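Local coordinates for protein protease Do-like 2, chloroplastic (PDB 4FLN) that acts as a chloroplast serine protease that makes the primary cleavage in the photodamaged D1 protein of plant photosystem II, at residues Ile336-Ile341 against His347-Val352. Sequence-based numbering, arbitrary orientation.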
ATOM      1  N   ILE B 336      47.151 -20.375 -15.143  1.00 49.53           N
ATOM      2  CA  ILE B 336      47.912 -20.149 -13.923  1.00 45.92           C
ATOM      3  C   ILE B 336      48.266 -18.669 -13.759  1.00 41.59           C
ATOM      4  O   ILE B 336      48.706 -18.014 -14.706  1.00 46.32           O
ATOM      5  CB  ILE B 336      49.188 -21.005 -13.898  1.00 46.65           C
ATOM      6  CG1 ILE B 336      48.823 -22.494 -13.975  1.00 52.44           C
ATOM      7  CG2 ILE B 336      50.019 -20.690 -12.670  1.00 46.34           C
ATOM      8  CD1 ILE B 336      49.894 -23.447 -13.459  1.00 40.37           C
ATOM      9  N   ALA B 337      48.051 -18.147 -12.559  1.00 30.74           N
ATOM     10  CA  ALA B 337      48.491 -16.795 -12.216  1.00 37.03           C
ATOM     11  C   ALA B 337      49.613 -16.860 -11.192  1.00 38.95           C
ATOM     12  O   ALA B 337      49.565 -17.672 -10.274  1.00 34.06           O
ATOM     13  CB  ALA B 337      47.333 -15.967 -11.660  1.00 35.59           C
ATOM     14  N   GLU B 338      50.627 -16.016 -11.353  1.00 39.44           N
ATOM     15  CA  GLU B 338      51.649 -15.879 -10.327  1.00 35.59           C
ATOM     16  C   GLU B 338      51.211 -14.861  -9.284  1.00 41.50           C
ATOM     17  O   GLU B 338      50.768 -13.768  -9.611  1.00 52.64           O
ATOM     18  CB  GLU B 338      52.984 -15.495 -10.944  1.00 41.17           C
ATOM     19  CG  GLU B 338      53.471 -16.492 -11.980  1.00 51.13           C
ATOM     20  CD  GLU B 338      54.843 -16.155 -12.511  1.00 54.44           C
ATOM     21  OE1 GLU B 338      55.230 -16.711 -13.563  1.00 52.73           O
ATOM     22  OE2 GLU B 338      55.535 -15.337 -11.869  1.00 53.67           O
ATOM     23  N   ILE B 339      51.313 -15.229  -8.018  1.00 46.03           N
ATOM     24  CA  ILE B 339      50.818 -14.362  -6.968  1.00 44.58           C
ATOM     25  C   ILE B 339      51.868 -14.113  -5.890  1.00 44.08           C
ATOM     26  O   ILE B 339      52.345 -15.039  -5.236  1.00 49.49           O
ATOM     27  CB  ILE B 339      49.520 -14.931  -6.360  1.00 42.65           C
ATOM     28  CG1 ILE B 339      48.441 -15.046  -7.442  1.00 43.98           C
ATOM     29  CG2 ILE B 339      49.035 -14.063  -5.207  1.00 28.02           C
ATOM     30  CD1 ILE B 339      47.135 -15.655  -6.969  1.00 30.13           C
ATOM     31  N   GLY B 340      52.260 -12.853  -5.756  1.00 37.11           N
ATOM     32  CA  GLY B 340      53.095 -12.416  -4.657  1.00 43.84           C
ATOM     33  C   GLY B 340      52.386 -12.339  -3.318  1.00 46.90           C
ATOM     34  O   GLY B 340      51.383 -11.636  -3.161  1.00 49.87           O
ATOM     35  N   ILE B 341      52.954 -13.015  -2.330  1.00 41.49           N
ATOM     36  CA  ILE B 341      52.304 -13.173  -1.041  1.00 40.72           C
ATOM     37  C   ILE B 341      53.218 -12.760   0.096  1.00 39.22           C
ATOM     38  O   ILE B 341      54.443 -12.799  -0.025  1.00 46.80           O
ATOM     39  CB  ILE B 341      51.829 -14.648  -0.860  1.00 40.72           C
ATOM     40  CG1 ILE B 341      50.316 -14.694  -0.834  1.00 47.59           C
ATOM     41  CG2 ILE B 341      52.431 -15.319   0.370  1.00 37.36           C
ATOM     42  CD1 ILE B 341      49.712 -14.097  -2.067  1.00 56.02           C
ATOM     43  N   HIS B 347      58.036 -12.378   2.326  1.00 57.83           N
ATOM     44  CA  HIS B 347      57.628 -12.342   0.927  1.00 56.19           C
ATOM     45  C   HIS B 347      57.821 -13.712   0.307  1.00 58.00           C
ATOM     46  O   HIS B 347      58.801 -14.395   0.580  1.00 58.19           O
ATOM     47  CB  HIS B 347      58.425 -11.300   0.148  1.00 60.09           C
ATOM     48  CG  HIS B 347      57.874  -9.912   0.260  1.00 76.62           C
ATOM     49  ND1 HIS B 347      57.983  -9.156   1.409  1.00 78.46           N
ATOM     50  CD2 HIS B 347      57.197  -9.147  -0.631  1.00 82.13           C
ATOM     51  CE1 HIS B 347      57.404  -7.983   1.219  1.00 81.59           C
ATOM     52  NE2 HIS B 347      56.918  -7.953  -0.009  1.00 86.12           N
ATOM     53  N   LYS B 348      56.865 -14.126  -0.510  1.00 56.58           N
ATOM     54  CA  LYS B 348      56.934 -15.429  -1.139  1.00 48.18           C
ATOM     55  C   LYS B 348      56.153 -15.375  -2.443  1.00 47.56           C
ATOM     56  O   LYS B 348      55.167 -14.650  -2.546  1.00 53.89           O
ATOM     57  CB  LYS B 348      56.350 -16.479  -0.196  1.00 53.51           C
ATOM     58  CG  LYS B 348      56.779 -17.901  -0.500  1.00 77.43           C
ATOM     59  CD  LYS B 348      56.689 -18.786   0.743  1.00 95.02           C
ATOM     60  CE  LYS B 348      57.518 -18.223   1.909  1.00102.83           C
ATOM     61  NZ  LYS B 348      58.997 -18.253   1.673  1.00104.92           N
ATOM     62  N   LYS B 349      56.592 -16.130  -3.444  1.00 40.32           N
ATOM     63  CA  LYS B 349      55.852 -16.225  -4.694  1.00 40.05           C
ATOM     64  C   LYS B 349      55.169 -17.591  -4.803  1.00 44.52           C
ATOM     65  O   LYS B 349      55.747 -18.601  -4.411  1.00 51.84           O
ATOM     66  CB  LYS B 349      56.791 -16.008  -5.871  1.00 47.15           C
ATOM     67  CG  LYS B 349      56.131 -15.455  -7.120  1.00 62.24           C
ATOM     68  CD  LYS B 349      57.197 -14.899  -8.062  1.00 79.93           C
ATOM     69  CE  LYS B 349      56.607 -13.972  -9.120  1.00 90.67           C
ATOM     70  NZ  LYS B 349      57.648 -13.500 -10.082  1.00 91.21           N
ATOM     71  N   VAL B 350      53.938 -17.619  -5.307  1.00 36.71           N
ATOM     72  CA  VAL B 350      53.250 -18.882  -5.569  1.00 39.89           C
ATOM     73  C   VAL B 350      52.483 -18.866  -6.896  1.00 47.19           C
ATOM     74  O   VAL B 350      52.202 -17.802  -7.442  1.00 57.01           O
ATOM     75  CB  VAL B 350      52.273 -19.266  -4.432  1.00 38.68           C
ATOM     76  CG1 VAL B 350      52.867 -18.938  -3.081  1.00 32.27           C
ATOM     77  CG2 VAL B 350      50.941 -18.568  -4.614  1.00 50.71           C
ATOM     78  N   GLN B 351      52.153 -20.051  -7.409  1.00 41.45           N
ATOM     79  CA  GLN B 351      51.308 -20.176  -8.594  1.00 40.46           C
ATOM     80  C   GLN B 351      49.947 -20.754  -8.210  1.00 44.29           C
ATOM     81  O   GLN B 351      49.861 -21.623  -7.349  1.00 46.85           O
ATOM     82  CB  GLN B 351      51.950 -21.088  -9.632  1.00 33.87           C
ATOM     83  CG  GLN B 351      53.338 -20.693 -10.056  1.00 45.07           C
ATOM     84  CD  GLN B 351      53.899 -21.639 -11.101  1.00 64.19           C
ATOM     85  OE1 GLN B 351      53.567 -21.540 -12.283  1.00 67.78           O
ATOM     86  NE2 GLN B 351      54.750 -22.569 -10.669  1.00 72.26           N
ATOM     87  N   VAL B 352      48.888 -20.271  -8.852  1.00 41.59           N
ATOM     88  CA  VAL B 352      47.546 -20.762  -8.581  1.00 37.28           C
ATOM     89  C   VAL B 352      46.779 -21.034  -9.858  1.00 39.53           C
ATOM     90  O   VAL B 352      46.766 -20.212 -10.767  1.00 50.82           O
ATOM     91  CB  VAL B 352      46.732 -19.765  -7.758  1.00 41.67           C
ATOM     92  CG1 VAL B 352      45.392 -20.379  -7.398  1.00 43.72           C
ATOM     93  CG2 VAL B 352      47.489 -19.370  -6.503  1.00 44.87           C
TER
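V350 O takes the amide hydrogen of I339, N to O 2.8 Å and almost straight at 170°, and the CA-H of E338 leans on the same oxygen. V350 N returns a bond to I339 O. The same two-way exchange links A337 with V352 and I341 with K348, so six backbone bonds zip up this antiparallel hairpin.

On one face E338 and K349 meet diagonally rather than as a direct cross-strand pair. K349 sends its CG anti to the backbone N (chi1 -153°) and stays extended, which brings NZ to 3.3 Å from E338 OE2 in a salt bridge, with CE equally close to that oxygen; K349 also has a weak, long ion pair with D305. Where strand 336-343 begins, I336 CG2 lies 3.6 Å from Q351 CB.

The face of A337, I339, V350 and V352 is largely apolar, with the K348 chain turning away from it: the CD1 tip of I339 reaches diagonally to V352 CG2 at 3.8 Å, while I341 CG2 rests more loosely beside K348 CB, 4.1 Å away.

The hairpin forms one end of the antiparallel sheet of the first PDZ domain, with 346-353 outermost. Strand 336-343 runs between strands 346-353 and 299-303; I339 packs on I300 and F303 of the latter.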